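Local structure of carboxylesterase YbfK (Bacillus subtilis, 4CCY) at residues Y18-Q23 against Q197-A202; S26-E31 against H45-G50; S38-K43 against F107-K112; G62-S67 against I89-K94; G131-V136 against S153-F158. The protein hydrolyses carboxylic esters to an alcohol and a carboxylate, acting as a cytoplasmic carboxylesterase of the alpha/beta hydrolase superfamily. All coordinates share one frame; numbering follows the deposited sequence.

Interaction 1. Residues Y18-Q23 against Q197-A202; sequences YQAYDQ and QRQIVA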
# COMPACT_ATOMS: atom_id res chain seq x y z
N TYR A 18 -11.32 -0.06 -15.59
CA TYR A 18 -11.78 -1.38 -15.16
C TYR A 18 -11.27 -2.46 -16.11
O TYR A 18 -10.81 -3.51 -15.68
CB TYR A 18 -13.32 -1.41 -15.00
CG TYR A 18 -13.82 -1.01 -13.61
CD1 TYR A 18 -13.69 0.30 -13.13
CD2 TYR A 18 -14.44 -1.96 -12.77
CE1 TYR A 18 -14.15 0.65 -11.87
CE2 TYR A 18 -14.90 -1.62 -11.50
CZ TYR A 18 -14.75 -0.31 -11.05
OH TYR A 18 -15.20 0.04 -9.79
N GLN A 19 -11.32 -2.18 -17.42
CA GLN A 19 -10.79 -3.12 -18.41
C GLN A 19 -9.29 -3.33 -18.23
O GLN A 19 -8.83 -4.47 -18.22
CB GLN A 19 -11.14 -2.67 -19.84
CG GLN A 19 -12.59 -2.93 -20.24
CD GLN A 19 -12.97 -2.32 -21.58
OE1 GLN A 19 -12.17 -1.64 -22.22
NE2 GLN A 19 -14.21 -2.56 -22.01
N ALA A 20 -8.53 -2.24 -18.08
CA ALA A 20 -7.09 -2.34 -17.85
C ALA A 20 -6.75 -3.12 -16.57
O ALA A 20 -5.82 -3.93 -16.57
CB ALA A 20 -6.45 -0.95 -17.85
N TYR A 21 -7.49 -2.86 -15.48
CA TYR A 21 -7.36 -3.59 -14.20
C TYR A 21 -7.56 -5.10 -14.41
O TYR A 21 -6.76 -5.90 -13.93
CB TYR A 21 -8.40 -3.06 -13.20
CG TYR A 21 -8.16 -3.34 -11.72
CD1 TYR A 21 -7.45 -4.48 -11.29
CD2 TYR A 21 -8.68 -2.50 -10.75
CE1 TYR A 21 -7.24 -4.74 -9.94
CE2 TYR A 21 -8.48 -2.75 -9.39
CZ TYR A 21 -7.76 -3.87 -9.00
OH TYR A 21 -7.57 -4.14 -7.67
N ASP A 22 -8.63 -5.48 -15.10
CA ASP A 22 -8.86 -6.90 -15.39
C ASP A 22 -7.72 -7.51 -16.20
O ASP A 22 -7.32 -8.65 -15.95
CB ASP A 22 -10.21 -7.11 -16.07
CG ASP A 22 -11.38 -6.82 -15.15
OD1 ASP A 22 -11.18 -6.80 -13.91
OD2 ASP A 22 -12.50 -6.60 -15.66
N GLN A 23 -7.17 -6.75 -17.16
CA GLN A 23 -5.97 -7.19 -17.89
C GLN A 23 -4.84 -7.47 -16.92
O GLN A 23 -4.22 -8.52 -16.99
CB GLN A 23 -5.44 -6.13 -18.84
CG GLN A 23 -6.47 -5.35 -19.62
CD GLN A 23 -6.93 -6.10 -20.82
OE1 GLN A 23 -7.53 -7.16 -20.69
NE2 GLN A 23 -6.66 -5.57 -22.00
N GLN A 197 1.72 -0.46 -16.24
CA GLN A 197 1.92 0.85 -16.86
C GLN A 197 0.60 1.36 -17.41
O GLN A 197 0.17 2.48 -17.11
CB GLN A 197 2.94 0.73 -18.01
CG GLN A 197 3.25 2.04 -18.74
CD GLN A 197 4.26 2.90 -18.02
OE1 GLN A 197 5.07 2.40 -17.23
NE2 GLN A 197 4.23 4.21 -18.29
N ARG A 198 -0.07 0.51 -18.17
CA ARG A 198 -1.31 0.87 -18.84
C ARG A 198 -2.43 1.20 -17.84
O ARG A 198 -3.12 2.22 -17.99
CB ARG A 198 -1.74 -0.24 -19.80
CG ARG A 198 -3.15 -0.08 -20.33
CD ARG A 198 -3.16 0.89 -21.50
NE ARG A 198 -4.49 1.47 -21.72
CZ ARG A 198 -4.84 2.68 -21.29
NH1 ARG A 198 -3.97 3.43 -20.62
NH2 ARG A 198 -6.06 3.14 -21.54
N GLN A 199 -2.58 0.35 -16.82
CA GLN A 199 -3.63 0.49 -15.83
C GLN A 199 -3.52 1.80 -15.05
O GLN A 199 -4.50 2.52 -14.89
CB GLN A 199 -3.64 -0.70 -14.87
CG GLN A 199 -4.73 -0.59 -13.81
CD GLN A 199 -4.66 -1.65 -12.74
OE1 GLN A 199 -4.21 -2.77 -12.98
NE2 GLN A 199 -5.14 -1.32 -11.55
N ILE A 200 -2.31 2.09 -14.57
CA ILE A 200 -2.05 3.31 -13.82
C ILE A 200 -2.34 4.57 -14.65
O ILE A 200 -2.95 5.52 -14.15
CB ILE A 200 -0.60 3.32 -13.26
CG1 ILE A 200 -0.44 2.19 -12.24
CG2 ILE A 200 -0.26 4.67 -12.64
CD1 ILE A 200 1.00 1.93 -11.87
N VAL A 201 -1.91 4.56 -15.92
CA VAL A 201 -2.18 5.66 -16.85
C VAL A 201 -3.69 5.84 -17.04
O VAL A 201 -4.20 6.95 -16.91
CB VAL A 201 -1.46 5.46 -18.21
CG1 VAL A 201 -1.93 6.48 -19.25
CG2 VAL A 201 0.04 5.57 -18.02
N ALA A 202 -4.40 4.73 -17.27
CA ALA A 202 -5.85 4.75 -17.47
C ALA A 202 -6.58 5.16 -16.19
O ALA A 202 -7.65 5.78 -16.25
CB ALA A 202 -6.35 3.39 -17.97
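R198 makes the first touch on helix 194-205: its CG lies 4.2 Å from CB of A20, so only the aliphatic root of the arginine takes part. The two helices run nearly antiparallel here, with 158° between their directions and 8.5 Å between their axes. Q199 carries most of the contact. Its CA sits 3.8 Å from A20 CB, which lets the two backbones approach closely over the alanine. CG of Q199 is anti to the backbone N (chi1 180°), and the chain beyond it is extended, so the amide reaches past A20 to Y21. There the carboxamide lies nearly flat against the phenol ring, with the planes 21° apart. NE2 of Q199 stands 3.6 Å above one face of the Y21 ring, offset toward the rim, and OE1 of Q199 is 3.5 Å from Y21 CA. A202 closes the contact one turn on, its CB 4.3 Å from A20 CB. No hydrogen bond joins the two segments. The polar ends bond elsewhere: Q199 OE1 to S24 OG, Q199 NE2 to S66 OG, and Y21 OH to D87. The buried amide of Q199 is therefore held through both its polar atoms, which should fix its rotation over the Y21 ring.

Interaction 2. Residues S26-E31 against H45-G50; sequences SLWPIE and HIIASG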
# COMPACT_ATOMS: atom_id res chain seq x y z
N SER A 26 -4.54 -10.80 -15.06
CA SER A 26 -4.04 -12.00 -15.72
C SER A 26 -2.64 -12.39 -15.19
O SER A 26 -2.21 -13.52 -15.36
CB SER A 26 -3.99 -11.81 -17.23
OG SER A 26 -3.05 -10.81 -17.58
N LEU A 27 -1.95 -11.45 -14.56
CA LEU A 27 -0.64 -11.71 -13.98
C LEU A 27 -0.72 -12.45 -12.65
O LEU A 27 0.29 -12.92 -12.15
CB LEU A 27 0.18 -10.42 -13.83
CG LEU A 27 0.49 -9.63 -15.12
CD1 LEU A 27 1.15 -8.29 -14.79
CD2 LEU A 27 1.32 -10.42 -16.12
N TRP A 28 -1.92 -12.54 -12.08
CA TRP A 28 -2.11 -13.25 -10.81
C TRP A 28 -1.75 -14.71 -11.01
O TRP A 28 -2.38 -15.39 -11.81
CB TRP A 28 -3.55 -13.10 -10.34
CG TRP A 28 -3.71 -12.96 -8.85
CD1 TRP A 28 -4.14 -13.94 -7.95
CD2 TRP A 28 -3.45 -11.77 -8.03
NE1 TRP A 28 -4.16 -13.45 -6.67
CE2 TRP A 28 -3.77 -12.15 -6.65
CE3 TRP A 28 -3.01 -10.47 -8.30
CZ2 TRP A 28 -3.65 -11.25 -5.59
CZ3 TRP A 28 -2.89 -9.58 -7.23
CH2 TRP A 28 -3.19 -9.96 -5.90
N PRO A 29 -0.72 -15.20 -10.31
CA PRO A 29 -0.13 -16.51 -10.56
C PRO A 29 -0.88 -17.68 -9.91
O PRO A 29 -0.54 -18.84 -10.15
CB PRO A 29 1.25 -16.37 -9.92
CG PRO A 29 0.99 -15.52 -8.72
CD PRO A 29 -0.03 -14.50 -9.20
N ILE A 30 -1.87 -17.38 -9.07
CA ILE A 30 -2.63 -18.41 -8.36
C ILE A 30 -4.13 -18.10 -8.42
O ILE A 30 -4.53 -17.02 -8.85
CB ILE A 30 -2.17 -18.55 -6.89
CG1 ILE A 30 -2.44 -17.26 -6.10
CG2 ILE A 30 -0.69 -18.97 -6.82
CD1 ILE A 30 -1.97 -17.27 -4.66
N GLU A 31 -4.95 -19.07 -7.99
CA GLU A 31 -6.40 -18.89 -7.89
C GLU A 31 -6.73 -17.91 -6.78
O GLU A 31 -5.99 -17.81 -5.80
CB GLU A 31 -7.09 -20.23 -7.61
CG GLU A 31 -6.84 -21.31 -8.64
CD GLU A 31 -7.33 -20.93 -10.03
OE1 GLU A 31 -8.43 -20.34 -10.15
OE2 GLU A 31 -6.62 -21.22 -11.02
N HIS A 45 -13.17 -3.48 -2.24
CA HIS A 45 -12.81 -4.65 -3.03
C HIS A 45 -11.70 -5.43 -2.40
O HIS A 45 -10.71 -4.85 -1.93
CB HIS A 45 -12.45 -4.25 -4.46
CG HIS A 45 -12.36 -5.42 -5.43
ND1 HIS A 45 -11.20 -6.02 -5.73
CD2 HIS A 45 -13.34 -6.06 -6.18
CE1 HIS A 45 -11.42 -7.00 -6.63
NE2 HIS A 45 -12.72 -7.02 -6.90
N ILE A 46 -11.88 -6.76 -2.35
CA ILE A 46 -10.88 -7.69 -1.80
C ILE A 46 -10.52 -8.76 -2.83
O ILE A 46 -11.40 -9.32 -3.47
CB ILE A 46 -11.43 -8.44 -0.55
CG1 ILE A 46 -12.17 -7.50 0.42
CG2 ILE A 46 -10.34 -9.30 0.11
CD1 ILE A 46 -11.31 -6.53 1.20
N ILE A 47 -9.22 -9.05 -2.97
CA ILE A 47 -8.79 -10.25 -3.66
C ILE A 47 -8.16 -11.19 -2.62
O ILE A 47 -7.14 -10.85 -2.05
CB ILE A 47 -7.81 -9.97 -4.80
CG1 ILE A 47 -8.45 -9.02 -5.83
CG2 ILE A 47 -7.38 -11.28 -5.46
CD1 ILE A 47 -7.53 -8.53 -6.93
N ALA A 48 -8.78 -12.35 -2.40
CA ALA A 48 -8.35 -13.30 -1.36
C ALA A 48 -7.73 -14.57 -1.94
O ALA A 48 -8.27 -15.17 -2.88
CB ALA A 48 -9.52 -13.66 -0.45
N SER A 49 -6.59 -14.98 -1.39
CA SER A 49 -5.88 -16.18 -1.87
C SER A 49 -5.30 -16.96 -0.69
O SER A 49 -5.27 -16.47 0.43
CB SER A 49 -4.77 -15.79 -2.85
OG SER A 49 -5.15 -14.69 -3.66
N GLY A 50 -4.85 -18.19 -0.95
CA GLY A 50 -4.17 -18.96 0.08
C GLY A 50 -5.11 -19.84 0.87
O GLY A 50 -6.33 -19.73 0.73
O HOH W 1 -5.29 -19.30 -3.60
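W28 meets I47 and S49 where the loop after helix 12-24 runs up to the N-terminal beta hairpin of the alpha/beta hydrolase sheet. The hairpin consists of strands 33-37 and 42-49. Strand 42-49 also pairs with strand 82-86, and its I47 and S49 point toward the loop. The apolar contacts come first. CG2 of I47 approaches the benzo part of the W28 indole obliquely, 3.7 Å from CZ2. This methyl is anti to the backbone N of I47, beside the carbonyl carbon, and faces the tryptophan. I30 adds a second apolar touch, its CD1 lying 3.6 Å from S49 CB. CG1 of I30 stands between the backbone N and the carbonyl carbon (chi1 64°), and the extended chain beyond carries CD1 to the serine. Helix 71-80 flanks the loop as well, with I74 against W28 and S78 against I30. Polar contacts across the pair are few. The indole N-H of W28 points almost straight at the serine hydroxyl near the ring plane, with an angle of 165°, but the bond is weak at 3.4 Å between NE1 and S49 OG. The last link is a water that ties the ends of the two segments together. It donates to E31 O at 2.7 Å and accepts from G50 N at 2.9 Å.

Interaction 3. Residues S38-K43 against F107-K112; sequences STRFGK and FAEWMK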
# COMPACT_ATOMS: atom_id res chain seq x y z
N SER A 38 -18.53 -4.66 3.13
CA SER A 38 -19.17 -3.42 3.55
C SER A 38 -18.34 -2.67 4.57
O SER A 38 -17.72 -3.27 5.45
CB SER A 38 -20.55 -3.70 4.11
OG SER A 38 -21.51 -3.63 3.07
N THR A 39 -18.31 -1.35 4.43
CA THR A 39 -17.65 -0.47 5.39
C THR A 39 -18.42 0.84 5.38
O THR A 39 -19.13 1.13 4.41
CB THR A 39 -16.16 -0.19 5.03
OG1 THR A 39 -16.10 0.87 4.06
CG2 THR A 39 -15.44 -1.44 4.50
N ARG A 40 -18.27 1.65 6.42
CA ARG A 40 -19.01 2.90 6.48
C ARG A 40 -18.48 3.95 5.50
O ARG A 40 -19.00 5.06 5.41
CB ARG A 40 -19.06 3.43 7.92
CG ARG A 40 -17.74 3.96 8.44
CD ARG A 40 -17.80 4.04 9.95
NE ARG A 40 -17.24 2.85 10.58
CZ ARG A 40 -16.88 2.79 11.86
NH1 ARG A 40 -17.05 3.84 12.65
NH2 ARG A 40 -16.35 1.67 12.34
N PHE A 41 -17.44 3.58 4.75
CA PHE A 41 -16.87 4.45 3.73
C PHE A 41 -17.06 3.88 2.34
O PHE A 41 -16.52 4.41 1.37
CB PHE A 41 -15.39 4.71 4.02
CG PHE A 41 -15.17 5.41 5.32
CD1 PHE A 41 -15.33 6.80 5.42
CD2 PHE A 41 -14.84 4.69 6.46
CE1 PHE A 41 -15.14 7.44 6.63
CE2 PHE A 41 -14.64 5.34 7.67
CZ PHE A 41 -14.80 6.72 7.75
N GLY A 42 -17.85 2.81 2.25
CA GLY A 42 -18.20 2.19 0.98
C GLY A 42 -17.76 0.74 0.79
O GLY A 42 -16.95 0.20 1.56
N LYS A 43 -18.30 0.13 -0.27
CA LYS A 43 -17.97 -1.23 -0.67
C LYS A 43 -16.50 -1.32 -1.06
O LYS A 43 -16.04 -0.63 -1.98
CB LYS A 43 -18.85 -1.65 -1.86
CG LYS A 43 -20.13 -2.38 -1.48
CD LYS A 43 -21.01 -2.69 -2.70
CE LYS A 43 -20.30 -3.50 -3.79
NZ LYS A 43 -21.14 -3.82 -4.98
N PHE A 107 -9.36 6.57 8.51
CA PHE A 107 -8.59 5.50 7.89
C PHE A 107 -8.63 4.24 8.75
O PHE A 107 -8.86 3.15 8.23
CB PHE A 107 -7.11 5.88 7.63
CG PHE A 107 -6.92 7.14 6.83
CD1 PHE A 107 -7.91 7.61 5.94
CD2 PHE A 107 -5.74 7.87 6.95
CE1 PHE A 107 -7.72 8.79 5.22
CE2 PHE A 107 -5.55 9.03 6.23
CZ PHE A 107 -6.53 9.49 5.36
N ALA A 108 -8.39 4.40 10.05
CA ALA A 108 -8.38 3.27 10.98
C ALA A 108 -9.78 2.68 11.17
O ALA A 108 -9.93 1.47 11.30
CB ALA A 108 -7.75 3.65 12.31
N GLU A 109 -10.81 3.53 11.16
CA GLU A 109 -12.19 3.03 11.22
C GLU A 109 -12.56 2.22 9.98
O GLU A 109 -13.19 1.16 10.09
CB GLU A 109 -13.21 4.15 11.50
CG GLU A 109 -13.14 4.71 12.92
CD GLU A 109 -13.41 3.65 13.99
OE1 GLU A 109 -14.44 2.96 13.91
OE2 GLU A 109 -12.59 3.49 14.93
N TRP A 110 -12.16 2.71 8.80
CA TRP A 110 -12.32 1.97 7.54
C TRP A 110 -11.73 0.57 7.65
O TRP A 110 -12.39 -0.40 7.32
CB TRP A 110 -11.67 2.73 6.38
CG TRP A 110 -11.55 1.90 5.11
CD1 TRP A 110 -12.58 1.31 4.38
CD2 TRP A 110 -10.33 1.53 4.39
NE1 TRP A 110 -12.10 0.64 3.29
CE2 TRP A 110 -10.75 0.72 3.24
CE3 TRP A 110 -8.97 1.79 4.57
CZ2 TRP A 110 -9.84 0.20 2.32
CZ3 TRP A 110 -8.06 1.24 3.65
CH2 TRP A 110 -8.49 0.47 2.55
N MET A 111 -10.49 0.47 8.14
CA MET A 111 -9.81 -0.82 8.26
C MET A 111 -10.45 -1.75 9.29
O MET A 111 -10.48 -2.96 9.07
CB MET A 111 -8.31 -0.65 8.52
CG MET A 111 -7.47 -1.94 8.43
SD MET A 111 -7.62 -2.97 6.92
CE MET A 111 -7.55 -1.74 5.61
N LYS A 112 -10.94 -1.19 10.41
CA LYS A 112 -11.70 -1.99 11.38
C LYS A 112 -12.93 -2.62 10.75
O LYS A 112 -13.20 -3.79 10.98
CB LYS A 112 -12.11 -1.16 12.61
CG LYS A 112 -10.99 -0.90 13.60
CD LYS A 112 -11.55 -0.26 14.87
CE LYS A 112 -10.48 0.54 15.59
NZ LYS A 112 -11.05 1.18 16.80
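T39 and W110 meet because T39 OG1 stands between its backbone N and carbonyl carbon (chi1 83°), while CG of W110 is anti to its own backbone N (chi1 168°). OG1 then lies at the edge of the indole, in its plane, 3.6 Å from W110 CD1. The same hydroxyl is well occupied within its own loop. It accepts from F41 N at 3.1 Å, an ST turn, and donates to G42 O at 2.7 Å, in the carbonyl plane on a lone pair. W110 NE1 bonds elsewhere, to T44 OG1. F41 covers the next part of the helix: its CD2 is 3.7 Å from W110 CB, and the ring edge is turned to CB of E109. R40, an exposed side chain, reaches E109. R40 NH2 is 2.8 Å from E109 OE1 in a salt bridge. As a hydrogen bond it is weak, because the N-H points well off the oxygen. The guanidinium and carboxylate planes are 69° apart, and E109 CB lies over the centre of one guanidinium face, 3.9 Å above its plane. Each charge has a second partner: D113 for R40 NH2, and K112, weakly at 3.3 Å from NZ, for E109 OE2. E109 thus lies between R40 and K112 in a salt-bridge network. T39 to G42 form a type I beta turn. The contact packs the tip of the N-terminal beta hairpin on helix 104-118, one of the helices flanking the sheet of the alpha/beta hydrolase fold.

Interaction 4. Residues G62-S67 against I89-K94; sequences GGLFSS and IGDKNK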
# COMPACT_ATOMS: atom_id res chain seq x y z
N GLY A 62 0.28 0.56 -3.01
CA GLY A 62 0.65 1.96 -3.07
C GLY A 62 -0.37 2.73 -3.87
O GLY A 62 -1.17 2.14 -4.62
N GLY A 63 -0.36 4.04 -3.72
CA GLY A 63 -1.26 4.93 -4.44
C GLY A 63 -1.23 4.72 -5.94
O GLY A 63 -0.15 4.61 -6.53
N LEU A 64 -2.42 4.66 -6.54
CA LEU A 64 -2.61 4.51 -8.00
C LEU A 64 -2.43 3.09 -8.55
O LEU A 64 -2.86 2.81 -9.68
CB LEU A 64 -1.74 5.51 -8.80
CG LEU A 64 -1.84 7.02 -8.49
CD1 LEU A 64 -0.88 7.79 -9.39
CD2 LEU A 64 -3.26 7.55 -8.63
N PHE A 65 -1.82 2.19 -7.78
CA PHE A 65 -1.44 0.85 -8.25
C PHE A 65 -2.52 -0.22 -8.13
O PHE A 65 -2.54 -1.16 -8.92
CB PHE A 65 -0.18 0.35 -7.55
CG PHE A 65 1.11 0.90 -8.12
CD1 PHE A 65 1.40 2.24 -8.02
CD2 PHE A 65 2.02 0.06 -8.75
CE1 PHE A 65 2.58 2.76 -8.53
CE2 PHE A 65 3.21 0.57 -9.25
CZ PHE A 65 3.49 1.92 -9.15
N SER A 66 -3.41 -0.07 -7.15
CA SER A 66 -4.43 -1.09 -6.83
C SER A 66 -3.79 -2.40 -6.36
O SER A 66 -2.57 -2.56 -6.42
CB SER A 66 -5.32 -1.40 -8.05
OG SER A 66 -4.63 -2.27 -8.92
N SER A 67 -4.63 -3.35 -5.94
CA SER A 67 -4.17 -4.68 -5.51
C SER A 67 -3.45 -5.51 -6.58
O SER A 67 -2.75 -6.48 -6.25
CB SER A 67 -5.34 -5.48 -4.94
OG SER A 67 -5.69 -4.96 -3.67
N ILE A 89 -9.97 2.45 -0.51
CA ILE A 89 -11.13 3.20 -0.93
C ILE A 89 -10.76 4.68 -1.06
O ILE A 89 -10.05 5.24 -0.21
CB ILE A 89 -12.32 2.92 0.02
CG1 ILE A 89 -13.66 3.16 -0.70
CG2 ILE A 89 -12.21 3.66 1.34
CD1 ILE A 89 -14.82 2.40 -0.05
N GLY A 90 -11.19 5.30 -2.16
CA GLY A 90 -10.84 6.69 -2.45
C GLY A 90 -9.63 6.85 -3.36
O GLY A 90 -9.19 7.97 -3.65
N ASP A 91 -9.10 5.72 -3.82
CA ASP A 91 -8.03 5.71 -4.82
C ASP A 91 -8.55 5.02 -6.09
O ASP A 91 -9.65 4.46 -6.10
CB ASP A 91 -6.79 5.02 -4.22
CG ASP A 91 -5.56 5.07 -5.13
OD1 ASP A 91 -5.47 5.96 -6.01
OD2 ASP A 91 -4.68 4.20 -4.97
N LYS A 92 -7.76 5.06 -7.16
CA LYS A 92 -8.19 4.51 -8.45
C LYS A 92 -8.07 2.98 -8.46
O LYS A 92 -6.97 2.42 -8.64
CB LYS A 92 -7.45 5.16 -9.61
CG LYS A 92 -7.68 6.65 -9.73
CD LYS A 92 -9.01 6.96 -10.39
CE LYS A 92 -9.23 8.47 -10.44
NZ LYS A 92 -8.21 9.18 -11.26
N ASN A 93 -9.21 2.33 -8.25
CA ASN A 93 -9.30 0.88 -8.11
C ASN A 93 -10.79 0.52 -8.01
O ASN A 93 -11.64 1.36 -8.33
CB ASN A 93 -8.48 0.39 -6.89
CG ASN A 93 -8.93 1.01 -5.58
OD1 ASN A 93 -10.12 0.99 -5.24
ND2 ASN A 93 -7.98 1.55 -4.81
N LYS A 94 -11.10 -0.69 -7.55
CA LYS A 94 -12.48 -1.19 -7.61
C LYS A 94 -13.32 -0.90 -6.36
O LYS A 94 -14.54 -1.17 -6.34
CB LYS A 94 -12.48 -2.70 -7.91
CG LYS A 94 -12.01 -3.06 -9.31
CD LYS A 94 -12.47 -4.46 -9.69
CE LYS A 94 -11.70 -4.97 -10.90
NZ LYS A 94 -12.55 -5.86 -11.73
O HOH W 2 -4.98 1.34 -10.49
O HOH W 3 -5.18 2.09 -6.57
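D91 and L64 form the tight part of this contact. D91 OD2 accepts from the backbone N-H of L64 at 2.8 Å, with an angle of 159°, through its syn lone pair. CG of D91 is anti to the backbone N (chi1 -174°), which places CG toward residues 62-67. G63 CA presses on OD2 of D91 at 3.5 Å, and CD2 of L64 sits 3.8 Å from D91 OD1. K92 N gives OD1 of D91 a weak bond from its own side. The carboxylate is buried, so these donors probably offset its charge. Residues 62-67 continue the His-Gly-Gly sequence that begins at H61, after strand 56-60. In alpha/beta hydrolases this loop commonly lines the oxyanion hole, consistent with nearest atoms of G62 and S129, the nucleophile by similarity, lying about 4 Å apart. The other half is looser. S66 CB and N93 CB touch at 3.8 Å, and the rest is bridged by water. One water donates to D91 OD2 at 2.7 Å and to K92 O at 2.8 Å, while S66 N and N93 ND2, whose stronger bond is to I88 O, give it weak bonds. A second water lies 2.7 Å from L64 O, bridging to K92 O.

Interaction 5. Residues G131-V136 against S153-F158; sequences GGSHIV and SPAEAF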
# COMPACT_ATOMS: atom_id res chain seq x y z
N GLY A 131 -0.40 2.48 1.34
CA GLY A 131 -0.81 1.38 2.20
C GLY A 131 0.15 1.16 3.36
O GLY A 131 -0.24 0.71 4.43
N GLY A 132 1.43 1.44 3.14
CA GLY A 132 2.41 1.40 4.23
C GLY A 132 2.06 2.43 5.29
O GLY A 132 2.08 2.12 6.49
N SER A 133 1.74 3.65 4.87
CA SER A 133 1.32 4.70 5.81
C SER A 133 -0.01 4.38 6.48
O SER A 133 -0.19 4.68 7.64
CB SER A 133 1.29 6.07 5.14
OG SER A 133 2.60 6.38 4.64
N HIS A 134 -0.93 3.72 5.77
CA HIS A 134 -2.15 3.20 6.43
C HIS A 134 -1.82 2.25 7.55
O HIS A 134 -2.43 2.29 8.64
CB HIS A 134 -3.07 2.53 5.42
CG HIS A 134 -3.97 3.49 4.69
ND1 HIS A 134 -5.21 3.80 5.14
CD2 HIS A 134 -3.77 4.21 3.52
CE1 HIS A 134 -5.77 4.70 4.30
NE2 HIS A 134 -4.89 4.95 3.31
N ILE A 135 -0.84 1.38 7.31
CA ILE A 135 -0.47 0.36 8.29
C ILE A 135 0.13 0.97 9.54
O ILE A 135 -0.23 0.56 10.64
CB ILE A 135 0.40 -0.75 7.67
CG1 ILE A 135 -0.47 -1.61 6.76
CG2 ILE A 135 1.03 -1.63 8.74
CD1 ILE A 135 0.28 -2.33 5.68
N VAL A 136 1.01 1.96 9.40
CA VAL A 136 1.58 2.64 10.56
C VAL A 136 0.46 3.30 11.37
O VAL A 136 0.40 3.15 12.59
CB VAL A 136 2.64 3.68 10.18
CG1 VAL A 136 3.21 4.35 11.43
CG2 VAL A 136 3.75 3.02 9.37
N SER A 153 8.53 1.27 1.71
CA SER A 153 8.59 2.56 1.02
C SER A 153 7.41 3.47 1.38
O SER A 153 6.68 3.92 0.49
CB SER A 153 8.67 2.36 -0.50
OG SER A 153 9.76 1.51 -0.82
N PRO A 154 7.23 3.74 2.69
CA PRO A 154 6.01 4.43 3.12
C PRO A 154 5.91 5.85 2.54
O PRO A 154 6.93 6.50 2.25
CB PRO A 154 6.13 4.45 4.66
CG PRO A 154 7.60 4.28 4.93
CD PRO A 154 8.13 3.43 3.82
N ALA A 155 4.67 6.28 2.31
CA ALA A 155 4.37 7.63 1.86
C ALA A 155 4.52 8.55 3.08
O ALA A 155 3.63 8.60 3.94
CB ALA A 155 2.96 7.70 1.28
N GLU A 156 5.66 9.25 3.16
CA GLU A 156 6.07 9.97 4.37
C GLU A 156 6.09 9.05 5.58
O GLU A 156 6.79 8.04 5.57
CB GLU A 156 5.21 11.22 4.60
CG GLU A 156 5.51 12.33 3.61
CD GLU A 156 5.11 13.70 4.10
OE1 GLU A 156 4.16 13.80 4.90
OE2 GLU A 156 5.75 14.68 3.66
N ALA A 157 5.32 9.40 6.61
CA ALA A 157 5.25 8.63 7.86
C ALA A 157 6.48 8.81 8.74
O ALA A 157 6.35 9.19 9.91
CB ALA A 157 4.97 7.15 7.58
N PHE A 158 7.67 8.54 8.20
CA PHE A 158 8.91 8.66 8.99
C PHE A 158 9.75 9.90 8.70
O PHE A 158 10.56 10.30 9.53
CB PHE A 158 9.75 7.38 8.86
CG PHE A 158 9.04 6.18 9.37
CD1 PHE A 158 9.05 5.88 10.73
CD2 PHE A 158 8.31 5.36 8.50
CE1 PHE A 158 8.37 4.77 11.22
CE2 PHE A 158 7.63 4.26 8.98
CZ PHE A 158 7.65 3.97 10.34
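S133 sits on the helix that follows the probable nucleophile elbow, and it bonds to A155 in the loop after strand 146-152. S133 OG donates to A155 O over a short 2.5 Å. The hydroxyl lies above the carbonyl plane, 37° out of it, with a C=O...OG angle of 117°. OG is anti to the serine's carbonyl carbon (chi1 -59°), which turns it to the loop. Three side chains close round that oxygen: A155 CB at 3.6 Å, A157 CB at 3.9 Å and P154 CB at 4.0 Å, all measured to S133 OG. Just before it in the helix, G132 comes close with its backbone, its CA 4.8 Å from P154 CA. The elbow pattern is Gly-x-Ser-x-Gly, with G127, S129 and G131. It is the strand-turn-helix of the alpha/beta hydrolase fold that carries the nucleophile, here S129 by similarity. A155 also bonds by its backbone to S129, so the loop is fixed to both the elbow and the helix behind it. Further along the helix the contact is purely apolar. V136 CG2 meets the F158 ring obliquely, 4.1 Å from CE2, while P154 CG lies at the edge of that ring, in its plane.

In the fold
Interaction 1 spans the longest sequence separation of the five, and the other four are nested inside it. Interactions 2 and 3 share strand 42-49 and cross along the chain; their centres are 22 Å apart, near the two ends of the N-terminal hairpin. Interaction 4 lies about 9 Å from the chain centre and joins several neighbours. It meets interaction 1 through the D22-K94 salt bridge, interaction 2 through W28 and S67, and interaction 3 through I89. Interaction 5 touches interaction 3 where F107 and W110 meet H134. The centres of interactions 4 and 5 are 15 Å apart and both lie beside S129, the probable nucleophile, while interactions 1, 2 and 3 lie away from the annotated sites.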